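Local coordinates for protein 2,5-dihydroxypyridine 5,6-dioxygenase (Pseudomonas putida KT2440, PDB 7CUP) that catalyses the iron(II)-dependent, dioxygen-consuming ring cleavage of 2,5-dihydroxypyridine between carbons 5 and 6 to give N-formylmaleamate in aerobic nicotinate degradation, at residues D36-N41 and E124-L129; E110-L113 and R118-L121; R153-R158 and G297-S302; P258-I263 and T315-D320. All coordinates share one frame; numbering follows the deposited sequence.

Interaction 1 of 4, residues D36-N41 and E124-L129; sequences DPRTVN and EPPEVL
Asp-36 and Pro-126 approach from opposite directions, the acid just ahead of helix 37-49 and the proline in the first turn of helix 126-131. From CB, CG lies anti to the backbone N (chi1 -174°), between its own helix start and the proline, and the two carboxylate oxygens have different partners. OD1 turns back along its own chain and accepts from Arg-38 N at 2.9 Å, from 42° above the carboxylate plane. OD2 continues across and ends 4.1 Å from Pro-126 CD. By position and by that bond Asp-36 is the N-cap of its helix; Pro-125 occupies the N-cap position of the other, so two helix starts meet here, with helix 5-18 packing against both through Leu-8. With an alanine here, Arg-38 N would probably lose its capping acceptor and Pro-126 CD part of its cover. The Arg-38 chain bends at chi3 (70°) and crosses the proline at about a right angle, NH1 standing 3.9 Å from Pro-126 CG, while NH2 is held by Asn-5 OD1 and Val-3 O. One water joins Thr-39 OG1, 2.9 Å away, to Glu-124 O, to which it donates at 2.7 Å.

Interaction 2 of 4, residues E110-L113 and R118-L121; sequences EQIL and RILL
Ile-119 sets CG1 anti to its carbonyl carbon (chi1 -54°) and runs on straight to CD1 (chi2 179°), which carries the end of the side chain from the strand to Leu-113 and Ile-112 on the helix. Leu-113 has a matching first torsion (chi1 -64°); although its CB does not aim at the strand, the branch beyond it comes nearer and delivers CD2 to the isoleucine. That methyl touches two successive atoms of the chain, Ile-119 CG1 at 3.5 Å and Ile-119 CD1, also at 3.5 Å. Behind it, Leu-113 CG is 4.0 Å from Ile-119 CD1. The CD2-CG1 approach is tighter than usual van der Waals contact, evidence of close packing at this point.

Ile-112 meets the same terminal methyl with its short branch: CG2 is 4.1 Å from Ile-119 CD1. Both helix side chains cross Ile-119 at about a right angle; Leu-113 takes CG1 and CD1, Ile-112 CD1.

The contact lies inside the beta-alpha-beta unit formed by strand 96-99, helix 107-114 and strand 118-121, whose two strands are parallel neighbours in the sheet. Trp-187 of the next strand touches both Leu-113 and Ile-119, and helix 85-92 also packs on Ile-112.

Every atom that meets across the two segments is aliphatic carbon. Between these two segments the contact therefore relies on shape and burial of hydrocarbon, without polar pairing to fix its direction.

Interaction 3 of 4, residues R153-R158 and G297-S302; sequences RSLHVR and GNFLFS. With FE (Fe (III) ion), chain G.
Ser-302 OG is held by two partners at once: it binds the iron at 2.3 Å and makes a probable hydrogen bond to Leu-319 O. A carbonyl oxygen can only accept, so the serine would be the donor in that bond, and the pair of partners restricts the rotation of the hydroxyl group. Its chi1 of 179° puts OG anti to the backbone N, facing the metal. His-265, His-318 and Asp-320 supply the remaining protein ligands, and two waters, at 2.4 Å and 2.3 Å from the iron, bring the coordinating atoms to six. The two histidines and one aspartate correspond to the facial triad of two histidines and one carboxylate known from non-heme iron dioxygenases, with the serine added.

At the other end of the same strand, Phe-299 makes the contact with segment 153-158. Val-157 CG2 sits over one face of the ring, 3.5 Å from its centroid and only 9° off the ring normal, which satisfies the geometry of a CH-pi contact. All six ring carbons of Phe-299 lie within 4.0 Å of that methyl, CD1 and CE1 nearest at 3.6 Å. Leu-155 comes in obliquely, its CD2 4.0 Å from Phe-299 CE1. The three side chains are buried.

Val-157 and Leu-155 belong to one antiparallel sheet and Phe-299 to another, so the ring bridges the two sheets. Ile-328 of strand 327-330, beside strand 154-158, also touches Phe-299, while Ile-266 and Leu-323 touch the Phe-299 side chain from strands 263-269 and 319-323, which flank strand 299-303.

Interaction 4 of 4, residues P258-I263 and T315-D320; sequences PEVYGI and TPCHLD. With FE (Fe (III) ion), chain G.
Aliphatic packing between Val-260 and Cys-317 forms the middle of this contact: Val-260 CG1 presses on Cys-317 CB at 3.5 Å, closer than carbons usually stand. The same methyl lies 3.5 Å from Thr-315 OG1, the two side chains crossing at about a right angle. Next to them, Glu-259 and Thr-315 slide past each other in opposite directions, so that Glu-259 CB comes within 3.6 Å of Thr-315 CB. With its chi1 at -172°, Thr-315 sends OG1 anti to the backbone N and on to Asp-257 OD2, with which it hydrogen-bonds. A valine in its place has no hydroxyl, and Asp-257 OD2 would probably lose this mate.

Structurally, the contact sets a short 3-10 turn, residues 258-261, ahead of strand 263-269 against the loop that leads into strand 319-323. Met-252 of helix 243-253 covers Val-260, and Phe-255 packs on Cys-317.

Water-mediated bonding ties the two backbones: one molecule donates both to Val-260 O at 2.8 Å and to Cys-317 O at 2.6 Å, so it satisfies a carbonyl on each segment.

Metal coordination takes over just beyond Cys-317. His-318 NE2 binds the iron at 2.2 Å and Asp-320 OD1 binds it at 2.3 Å. Further bonds probably steady both: His-318 ND1 hydrogen-bonds to Thr-73 O, and Asp-320 OD2 accepts from an iron-bound water and forms a salt bridge with Arg-293.

Overall arrangement
Interactions 1 and 2 belong to the half of the chain built on the parallel sheet, their centres about 20 Å apart; strand 118-121 is followed, after a short loop, by helix 126-131, and interaction 2 is nested inside the loop that interaction 1 closes. Interactions 3 and 4 follow later in the sequence, with alternating segments and centres about 18 Å apart. They meet at the metal, where neighbouring strands 299-303 and 319-323 bring Ser-302 beside His-318 and Asp-320. Interaction 3 lies across the chain's centre from interactions 1 and 2, at about 32 Å and about 27 Å between centres. The iron belongs to the antiparallel part, its four protein ligands lying on or next to strands 263-269, 299-303 and 319-323.

Interaction 1 of 4, residues D36-N41 and E124-L129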
loop_
_atom_site.group_PDB
_atom_site.type_symbol
_atom_site.label_atom_id
_atom_site.label_comp_id
_atom_site.label_asym_id
_atom_site.label_seq_id
_atom_site.Cartn_x
_atom_site.Cartn_y
_atom_site.Cartn_z
ATOM N N ASP A 36 10.096 -10.703 -1.922
ATOM C CA ASP A 36 9.267 -10.202 -3.044
ATOM C C ASP A 36 7.842 -10.693 -2.862
ATOM O O ASP A 36 7.596 -11.907 -2.873
ATOM C CB ASP A 36 9.803 -10.629 -4.409
ATOM C CG ASP A 36 9.012 -9.966 -5.538
ATOM O OD1 ASP A 36 7.869 -9.483 -5.280
ATOM O OD2 ASP A 36 9.549 -9.899 -6.651
ATOM N N PRO A 37 6.868 -9.786 -2.616
ATOM C CA PRO A 37 5.490 -10.194 -2.369
ATOM C C PRO A 37 4.846 -10.920 -3.557
ATOM O O PRO A 37 4.027 -11.809 -3.331
ATOM C CB PRO A 37 4.744 -8.880 -2.052
ATOM C CG PRO A 37 5.644 -7.804 -2.567
ATOM C CD PRO A 37 7.048 -8.344 -2.391
ATOM N N ARG A 38 5.240 -10.588 -4.776
ATOM C CA ARG A 38 4.670 -11.255 -5.986
ATOM C C ARG A 38 5.063 -12.737 -5.987
ATOM O O ARG A 38 4.208 -13.561 -6.310
ATOM C CB ARG A 38 5.151 -10.526 -7.229
ATOM C CG ARG A 38 4.652 -9.098 -7.257
ATOM C CD ARG A 38 5.149 -8.355 -8.462
ATOM N NE ARG A 38 4.498 -8.891 -9.643
ATOM C CZ ARG A 38 5.150 -9.387 -10.684
ATOM N NH1 ARG A 38 6.475 -9.357 -10.687
ATOM N NH2 ARG A 38 4.478 -9.880 -11.722
ATOM N N THR A 39 6.306 -13.050 -5.599
ATOM C CA THR A 39 6.850 -14.434 -5.523
ATOM C C THR A 39 6.172 -15.221 -4.379
ATOM O O THR A 39 5.747 -16.375 -4.620
ATOM C CB THR A 39 8.390 -14.408 -5.488
ATOM O OG1 THR A 39 8.876 -13.758 -6.666
ATOM C CG2 THR A 39 8.985 -15.789 -5.530
ATOM N N VAL A 40 6.104 -14.662 -3.172
ATOM C CA VAL A 40 5.319 -15.238 -2.042
ATOM C C VAL A 40 3.891 -15.562 -2.517
ATOM O O VAL A 40 3.424 -16.704 -2.285
ATOM C CB VAL A 40 5.301 -14.257 -0.866
ATOM C CG1 VAL A 40 4.355 -14.682 0.230
ATOM C CG2 VAL A 40 6.695 -14.021 -0.315
ATOM N N ASN A 41 3.197 -14.620 -3.150
ATOM C CA ASN A 41 1.771 -14.814 -3.570
ATOM C C ASN A 41 1.670 -15.932 -4.612
ATOM O O ASN A 41 0.822 -16.809 -4.430
ATOM C CB ASN A 41 1.107 -13.543 -4.107
ATOM C CG ASN A 41 0.925 -12.495 -3.019
ATOM O OD1 ASN A 41 0.940 -12.814 -1.810
ATOM N ND2 ASN A 41 0.780 -11.240 -3.445
ATOM N N GLU A 124 15.616 -14.994 -6.770
ATOM C CA GLU A 124 16.003 -14.202 -7.960
ATOM C C GLU A 124 14.735 -13.592 -8.531
ATOM O O GLU A 124 13.626 -14.092 -8.312
ATOM C CB GLU A 124 16.735 -15.028 -9.021
ATOM C CG GLU A 124 18.119 -15.478 -8.622
ATOM C CD GLU A 124 19.168 -14.408 -8.381
ATOM O OE1 GLU A 124 20.046 -14.274 -9.236
ATOM O OE2 GLU A 124 19.172 -13.809 -7.269
ATOM N N PRO A 125 14.871 -12.473 -9.277
ATOM C CA PRO A 125 13.720 -11.819 -9.900
ATOM C C PRO A 125 12.929 -12.736 -10.839
ATOM O O PRO A 125 13.492 -13.610 -11.502
ATOM C CB PRO A 125 14.346 -10.668 -10.719
ATOM C CG PRO A 125 15.754 -10.483 -10.199
ATOM C CD PRO A 125 16.147 -11.809 -9.586
ATOM N N PRO A 126 11.601 -12.556 -10.952
ATOM C CA PRO A 126 10.768 -13.414 -11.803
ATOM C C PRO A 126 11.300 -13.608 -13.229
ATOM O O PRO A 126 11.200 -14.704 -13.749
ATOM C CB PRO A 126 9.425 -12.665 -11.854
ATOM C CG PRO A 126 9.374 -11.900 -10.540
ATOM C CD PRO A 126 10.812 -11.551 -10.213
ATOM N N GLU A 127 11.874 -12.564 -13.842
ATOM C CA GLU A 127 12.371 -12.664 -15.236
ATOM C C GLU A 127 13.537 -13.680 -15.296
ATOM O O GLU A 127 13.696 -14.377 -16.326
ATOM C CB GLU A 127 12.762 -11.288 -15.785
ATOM C CG GLU A 127 11.585 -10.318 -15.915
ATOM C CD GLU A 127 10.877 -9.887 -14.632
ATOM O OE1 GLU A 127 11.558 -9.850 -13.560
ATOM O OE2 GLU A 127 9.627 -9.605 -14.694
ATOM N N VAL A 128 14.379 -13.711 -14.274
ATOM C CA VAL A 128 15.538 -14.635 -14.191
ATOM C C VAL A 128 14.968 -16.030 -13.943
ATOM O O VAL A 128 15.467 -16.995 -14.569
ATOM C CB VAL A 128 16.490 -14.193 -13.069
ATOM C CG1 VAL A 128 17.592 -15.222 -12.786
ATOM C CG2 VAL A 128 17.079 -12.832 -13.386
ATOM N N LEU A 129 13.963 -16.121 -13.069
ATOM C CA LEU A 129 13.282 -17.400 -12.785
ATOM C C LEU A 129 12.706 -17.973 -14.092
ATOM O O LEU A 129 12.749 -19.214 -14.246
ATOM C CB LEU A 129 12.185 -17.215 -11.735
ATOM C CG LEU A 129 12.608 -16.873 -10.306
ATOM C CD1 LEU A 129 11.392 -16.880 -9.416
ATOM C CD2 LEU A 129 13.650 -17.838 -9.774
HETATM O O HOH W 1 11.723 -13.355 -6.469
#

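Interaction 2 of 4, residues E110-L113 and R118-L121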
loop_
_atom_site.group_PDB
_atom_site.type_symbol
_atom_site.label_atom_id
_atom_site.label_comp_id
_atom_site.label_asym_id
_atom_site.label_seq_id
_atom_site.Cartn_x
_atom_site.Cartn_y
_atom_site.Cartn_z
ATOM N N GLU A 110 20.102 -27.734 8.204
ATOM C CA GLU A 110 20.566 -29.131 8.081
ATOM C C GLU A 110 19.613 -30.049 8.846
ATOM O O GLU A 110 19.225 -31.081 8.301
ATOM C CB GLU A 110 21.997 -29.243 8.608
ATOM C CG GLU A 110 22.575 -30.622 8.433
ATOM C CD GLU A 110 22.939 -30.963 6.998
ATOM O OE1 GLU A 110 23.685 -31.951 6.820
ATOM O OE2 GLU A 110 22.507 -30.235 6.060
ATOM N N GLN A 111 19.204 -29.645 10.046
ATOM C CA GLN A 111 18.240 -30.394 10.893
ATOM C C GLN A 111 16.874 -30.465 10.195
ATOM O O GLN A 111 16.273 -31.557 10.190
ATOM C CB GLN A 111 18.185 -29.765 12.277
ATOM C CG GLN A 111 19.369 -30.170 13.145
ATOM C CD GLN A 111 19.502 -29.235 14.319
ATOM O OE1 GLN A 111 18.516 -28.694 14.814
ATOM N NE2 GLN A 111 20.727 -29.013 14.767
ATOM N N ILE A 112 16.417 -29.377 9.558
ATOM C CA ILE A 112 15.149 -29.406 8.765
ATOM C C ILE A 112 15.260 -30.497 7.695
ATOM O O ILE A 112 14.368 -31.325 7.617
ATOM C CB ILE A 112 14.773 -28.029 8.164
ATOM C CG1 ILE A 112 14.605 -26.970 9.253
ATOM C CG2 ILE A 112 13.517 -28.164 7.310
ATOM C CD1 ILE A 112 14.469 -25.564 8.737
ATOM N N LEU A 113 16.299 -30.473 6.870
ATOM C CA LEU A 113 16.487 -31.439 5.745
ATOM C C LEU A 113 16.587 -32.898 6.264
ATOM O O LEU A 113 16.009 -33.832 5.648
ATOM C CB LEU A 113 17.756 -31.018 4.992
ATOM C CG LEU A 113 17.700 -29.644 4.311
ATOM C CD1 LEU A 113 19.027 -29.319 3.645
ATOM C CD2 LEU A 113 16.576 -29.593 3.289
ATOM N N ARG A 118 11.929 -31.048 2.368
ATOM C CA ARG A 118 12.650 -30.535 1.172
ATOM C C ARG A 118 12.613 -28.993 1.160
ATOM O O ARG A 118 11.627 -28.399 1.612
ATOM C CB ARG A 118 12.012 -31.028 -0.128
ATOM C CG ARG A 118 11.430 -32.420 -0.038
ATOM C CD ARG A 118 11.045 -33.012 -1.361
ATOM N NE ARG A 118 9.794 -32.577 -1.983
ATOM C CZ ARG A 118 8.562 -32.889 -1.579
ATOM N NH1 ARG A 118 8.358 -33.539 -0.437
ATOM N NH2 ARG A 118 7.526 -32.508 -2.304
ATOM N N ILE A 119 13.651 -28.352 0.627
ATOM C CA ILE A 119 13.722 -26.865 0.619
ATOM C C ILE A 119 14.074 -26.403 -0.786
ATOM O O ILE A 119 15.157 -26.818 -1.297
ATOM C CB ILE A 119 14.714 -26.323 1.651
ATOM C CG1 ILE A 119 14.414 -26.855 3.061
ATOM C CG2 ILE A 119 14.720 -24.800 1.554
ATOM C CD1 ILE A 119 15.391 -26.378 4.154
ATOM N N LEU A 120 13.205 -25.563 -1.364
ATOM C CA LEU A 120 13.466 -24.873 -2.657
ATOM C C LEU A 120 13.728 -23.389 -2.382
ATOM O O LEU A 120 12.840 -22.720 -1.895
ATOM C CB LEU A 120 12.266 -25.043 -3.587
ATOM C CG LEU A 120 12.453 -24.419 -4.969
ATOM C CD1 LEU A 120 13.611 -25.073 -5.703
ATOM C CD2 LEU A 120 11.184 -24.525 -5.775
ATOM N N LEU A 121 14.930 -22.906 -2.675
ATOM C CA LEU A 121 15.267 -21.466 -2.588
ATOM C C LEU A 121 14.779 -20.797 -3.875
ATOM O O LEU A 121 14.955 -21.391 -4.962
ATOM C CB LEU A 121 16.770 -21.293 -2.377
ATOM C CG LEU A 121 17.229 -19.841 -2.362
ATOM C CD1 LEU A 121 16.671 -19.098 -1.164
ATOM C CD2 LEU A 121 18.745 -19.747 -2.412
#

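Interaction 3 of 4, residues R153-R158 and G297-S302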
loop_
_atom_site.group_PDB
_atom_site.type_symbol
_atom_site.label_atom_id
_atom_site.label_comp_id
_atom_site.label_asym_id
_atom_site.label_seq_id
_atom_site.Cartn_x
_atom_site.Cartn_y
_atom_site.Cartn_z
ATOM N N ARG A 153 39.529 -38.537 -8.090
ATOM C CA ARG A 153 40.481 -38.590 -6.945
ATOM C C ARG A 153 41.173 -37.233 -6.784
ATOM O O ARG A 153 41.628 -36.926 -5.649
ATOM C CB ARG A 153 41.477 -39.739 -7.149
ATOM C CG ARG A 153 40.924 -41.109 -6.781
ATOM C CD ARG A 153 40.687 -41.239 -5.281
ATOM N NE ARG A 153 41.714 -41.988 -4.546
ATOM C CZ ARG A 153 42.798 -41.478 -3.938
ATOM N NH1 ARG A 153 43.065 -40.181 -3.980
ATOM N NH2 ARG A 153 43.627 -42.286 -3.293
ATOM N N SER A 154 41.255 -36.473 -7.882
ATOM C CA SER A 154 41.764 -35.079 -7.944
ATOM C C SER A 154 40.941 -34.264 -8.957
ATOM O O SER A 154 40.444 -34.852 -9.962
ATOM C CB SER A 154 43.216 -35.057 -8.320
ATOM O OG SER A 154 43.364 -35.268 -9.720
ATOM N N LEU A 155 40.838 -32.950 -8.728
ATOM C CA LEU A 155 40.378 -31.982 -9.758
ATOM C C LEU A 155 41.559 -31.079 -10.129
ATOM O O LEU A 155 42.308 -30.683 -9.208
ATOM C CB LEU A 155 39.175 -31.192 -9.222
ATOM C CG LEU A 155 38.630 -30.095 -10.143
ATOM C CD1 LEU A 155 37.152 -29.851 -9.875
ATOM C CD2 LEU A 155 39.413 -28.802 -9.980
ATOM N N HIS A 156 41.721 -30.758 -11.420
ATOM C CA HIS A 156 42.817 -29.861 -11.880
ATOM C C HIS A 156 42.295 -28.775 -12.827
ATOM O O HIS A 156 41.547 -29.093 -13.792
ATOM C CB HIS A 156 44.000 -30.655 -12.496
ATOM C CG HIS A 156 45.296 -29.908 -12.393
ATOM N ND1 HIS A 156 46.213 -30.139 -11.367
ATOM C CD2 HIS A 156 45.793 -28.877 -13.118
ATOM C CE1 HIS A 156 47.233 -29.306 -11.487
ATOM N NE2 HIS A 156 47.001 -28.517 -12.560
ATOM N N VAL A 157 42.753 -27.538 -12.635
ATOM C CA VAL A 157 42.357 -26.428 -13.543
ATOM C C VAL A 157 43.597 -25.801 -14.174
ATOM O O VAL A 157 44.549 -25.484 -13.431
ATOM C CB VAL A 157 41.511 -25.384 -12.812
ATOM C CG1 VAL A 157 41.200 -24.197 -13.713
ATOM C CG2 VAL A 157 40.230 -26.022 -12.295
ATOM N N ARG A 158 43.518 -25.586 -15.480
ATOM C CA ARG A 158 44.512 -24.816 -16.276
ATOM C C ARG A 158 43.783 -23.789 -17.160
ATOM O O ARG A 158 42.724 -24.100 -17.729
ATOM C CB ARG A 158 45.364 -25.788 -17.112
ATOM C CG ARG A 158 46.218 -26.753 -16.289
ATOM C CD ARG A 158 47.355 -27.442 -17.045
ATOM N NE ARG A 158 46.963 -28.714 -17.656
ATOM C CZ ARG A 158 47.002 -29.917 -17.063
ATOM N NH1 ARG A 158 46.625 -31.002 -17.730
ATOM N NH2 ARG A 158 47.411 -30.040 -15.811
ATOM N N GLY A 297 30.157 -24.357 -18.514
ATOM C CA GLY A 297 31.611 -24.450 -18.768
ATOM C C GLY A 297 32.454 -23.525 -17.904
ATOM O O GLY A 297 33.669 -23.492 -18.090
ATOM N N ASN A 298 31.873 -22.822 -16.936
ATOM C CA ASN A 298 32.678 -22.017 -15.991
ATOM C C ASN A 298 33.419 -22.996 -15.067
ATOM O O ASN A 298 33.024 -24.169 -14.962
ATOM C CB ASN A 298 31.821 -20.940 -15.276
ATOM C CG ASN A 298 30.929 -21.435 -14.146
ATOM O OD1 ASN A 298 31.063 -22.560 -13.666
ATOM N ND2 ASN A 298 30.017 -20.586 -13.683
ATOM N N PHE A 299 34.476 -22.521 -14.429
ATOM C CA PHE A 299 35.035 -23.107 -13.191
ATOM C C PHE A 299 34.650 -22.160 -12.059
ATOM O O PHE A 299 34.967 -20.966 -12.142
ATOM C CB PHE A 299 36.552 -23.270 -13.257
ATOM C CG PHE A 299 37.148 -23.723 -11.956
ATOM C CD1 PHE A 299 36.843 -24.968 -11.444
ATOM C CD2 PHE A 299 37.960 -22.893 -11.223
ATOM C CE1 PHE A 299 37.359 -25.378 -10.222
ATOM C CE2 PHE A 299 38.507 -23.311 -10.024
ATOM C CZ PHE A 299 38.187 -24.548 -9.513
ATOM N N LEU A 300 33.966 -22.681 -11.054
ATOM C CA LEU A 300 33.502 -21.882 -9.904
ATOM C C LEU A 300 34.232 -22.391 -8.686
ATOM O O LEU A 300 34.047 -23.573 -8.343
ATOM C CB LEU A 300 31.990 -22.049 -9.734
ATOM C CG LEU A 300 31.380 -21.271 -8.572
ATOM C CD1 LEU A 300 31.555 -19.764 -8.767
ATOM C CD2 LEU A 300 29.905 -21.626 -8.416
ATOM N N PHE A 301 34.981 -21.518 -8.039
ATOM C CA PHE A 301 35.504 -21.810 -6.693
ATOM C C PHE A 301 34.973 -20.770 -5.722
ATOM O O PHE A 301 34.494 -19.709 -6.149
ATOM C CB PHE A 301 37.031 -21.879 -6.664
ATOM C CG PHE A 301 37.765 -20.602 -6.939
ATOM C CD1 PHE A 301 37.872 -20.117 -8.232
ATOM C CD2 PHE A 301 38.373 -19.902 -5.909
ATOM C CE1 PHE A 301 38.565 -18.945 -8.485
ATOM C CE2 PHE A 301 39.073 -18.735 -6.170
ATOM C CZ PHE A 301 39.168 -18.264 -7.458
ATOM N N SER A 302 35.115 -21.097 -4.448
ATOM C CA SER A 302 34.613 -20.288 -3.330
ATOM C C SER A 302 35.686 -20.208 -2.239
ATOM O O SER A 302 36.639 -21.028 -2.263
ATOM C CB SER A 302 33.312 -20.864 -2.830
ATOM O OG SER A 302 32.850 -20.089 -1.738
HETATM FE FE FE G . 30.609 -20.429 -2.134
HETATM O O HOH W 2 30.703 -21.278 0.055
HETATM O O HOH W 3 28.320 -20.426 -2.484
#

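Interaction 4 of 4, residues P258-I263 and T315-D320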
loop_
_atom_site.group_PDB
_atom_site.type_symbol
_atom_site.label_atom_id
_atom_site.label_comp_id
_atom_site.label_asym_id
_atom_site.label_seq_id
_atom_site.Cartn_x
_atom_site.Cartn_y
_atom_site.Cartn_z
ATOM N N PRO A 258 42.030 -15.236 9.566
ATOM C CA PRO A 258 42.735 -16.027 8.553
ATOM C C PRO A 258 41.878 -17.091 7.851
ATOM O O PRO A 258 42.263 -17.547 6.804
ATOM C CB PRO A 258 43.922 -16.647 9.316
ATOM C CG PRO A 258 43.590 -16.510 10.784
ATOM C CD PRO A 258 42.621 -15.351 10.909
ATOM N N GLU A 259 40.737 -17.484 8.411
ATOM C CA GLU A 259 39.871 -18.515 7.765
ATOM C C GLU A 259 39.360 -18.026 6.405
ATOM O O GLU A 259 39.131 -18.880 5.538
ATOM C CB GLU A 259 38.697 -18.852 8.668
ATOM C CG GLU A 259 39.097 -19.634 9.900
ATOM C CD GLU A 259 37.898 -20.204 10.641
ATOM O OE1 GLU A 259 38.106 -21.102 11.489
ATOM O OE2 GLU A 259 36.749 -19.768 10.350
ATOM N N VAL A 260 39.243 -16.705 6.196
ATOM C CA VAL A 260 38.630 -16.108 4.959
ATOM C C VAL A 260 39.381 -16.636 3.720
ATOM O O VAL A 260 38.730 -16.812 2.666
ATOM C CB VAL A 260 38.574 -14.563 4.995
ATOM C CG1 VAL A 260 37.947 -14.053 6.276
ATOM C CG2 VAL A 260 39.916 -13.880 4.816
ATOM N N TYR A 261 40.684 -16.945 3.843
ATOM C CA TYR A 261 41.572 -17.292 2.698
ATOM C C TYR A 261 41.447 -18.771 2.324
ATOM O O TYR A 261 42.078 -19.211 1.351
ATOM C CB TYR A 261 43.020 -16.875 2.992
ATOM C CG TYR A 261 43.149 -15.409 3.288
ATOM C CD1 TYR A 261 42.955 -14.473 2.282
ATOM C CD2 TYR A 261 43.379 -14.953 4.577
ATOM C CE1 TYR A 261 43.027 -13.120 2.546
ATOM C CE2 TYR A 261 43.430 -13.597 4.868
ATOM C CZ TYR A 261 43.253 -12.678 3.845
ATOM O OH TYR A 261 43.282 -11.338 4.111
ATOM N N GLY A 262 40.630 -19.538 3.032
ATOM C CA GLY A 262 40.496 -20.974 2.732
ATOM C C GLY A 262 39.684 -21.223 1.467
ATOM O O GLY A 262 38.608 -20.628 1.325
ATOM N N ILE A 263 40.131 -22.136 0.611
ATOM C CA ILE A 263 39.344 -22.567 -0.563
ATOM C C ILE A 263 38.239 -23.503 -0.089
ATOM O O ILE A 263 38.519 -24.478 0.660
ATOM C CB ILE A 263 40.212 -23.204 -1.641
ATOM C CG1 ILE A 263 41.332 -22.262 -2.086
ATOM C CG2 ILE A 263 39.350 -23.632 -2.811
ATOM C CD1 ILE A 263 40.862 -20.930 -2.690
ATOM N N THR A 315 33.947 -18.908 9.269
ATOM C CA THR A 315 34.168 -17.454 9.025
ATOM C C THR A 315 33.024 -16.920 8.161
ATOM O O THR A 315 32.520 -17.631 7.300
ATOM C CB THR A 315 35.534 -17.201 8.374
ATOM O OG1 THR A 315 35.770 -15.797 8.338
ATOM C CG2 THR A 315 35.629 -17.757 6.974
ATOM N N PRO A 316 32.512 -15.700 8.418
ATOM C CA PRO A 316 31.397 -15.161 7.640
ATOM C C PRO A 316 31.782 -14.715 6.224
ATOM O O PRO A 316 30.915 -14.657 5.380
ATOM C CB PRO A 316 30.977 -13.931 8.445
ATOM C CG PRO A 316 32.239 -13.496 9.140
ATOM C CD PRO A 316 32.943 -14.786 9.484
ATOM N N CYS A 317 33.053 -14.382 5.996
ATOM C CA CYS A 317 33.511 -13.850 4.684
ATOM C C CYS A 317 33.429 -14.938 3.604
ATOM O O CYS A 317 34.149 -15.932 3.694
ATOM C CB CYS A 317 34.919 -13.301 4.796
ATOM S SG CYS A 317 35.510 -12.550 3.264
ATOM N N HIS A 318 32.602 -14.725 2.581
ATOM C CA HIS A 318 32.319 -15.718 1.521
ATOM C C HIS A 318 32.416 -15.074 0.131
ATOM O O HIS A 318 31.672 -14.098 -0.146
ATOM C CB HIS A 318 30.943 -16.317 1.782
ATOM C CG HIS A 318 30.490 -17.170 0.656
ATOM N ND1 HIS A 318 29.446 -16.813 -0.160
ATOM C CD2 HIS A 318 30.991 -18.318 0.173
ATOM C CE1 HIS A 318 29.293 -17.717 -1.095
ATOM N NE2 HIS A 318 30.221 -18.651 -0.905
ATOM N N LEU A 319 33.269 -15.623 -0.738
ATOM C CA LEU A 319 33.368 -15.215 -2.169
ATOM C C LEU A 319 33.078 -16.412 -3.071
ATOM O O LEU A 319 33.475 -17.537 -2.715
ATOM C CB LEU A 319 34.761 -14.659 -2.464
ATOM C CG LEU A 319 35.207 -13.510 -1.567
ATOM C CD1 LEU A 319 36.628 -13.101 -1.934
ATOM C CD2 LEU A 319 34.264 -12.312 -1.659
ATOM N N ASP A 320 32.325 -16.169 -4.147
ATOM C CA ASP A 320 32.116 -17.082 -5.296
ATOM C C ASP A 320 32.786 -16.429 -6.486
ATOM O O ASP A 320 32.514 -15.226 -6.754
ATOM C CB ASP A 320 30.640 -17.368 -5.556
ATOM C CG ASP A 320 30.070 -18.354 -4.556
ATOM O OD1 ASP A 320 30.860 -19.103 -3.996
ATOM O OD2 ASP A 320 28.856 -18.328 -4.320
HETATM FE FE FE G . 30.609 -20.429 -2.134
HETATM O O HOH W 4 36.243 -15.591 2.156
HETATM O O HOH W 3 28.320 -20.426 -2.484
HETATM O O HOH W 2 30.703 -21.278 0.055
#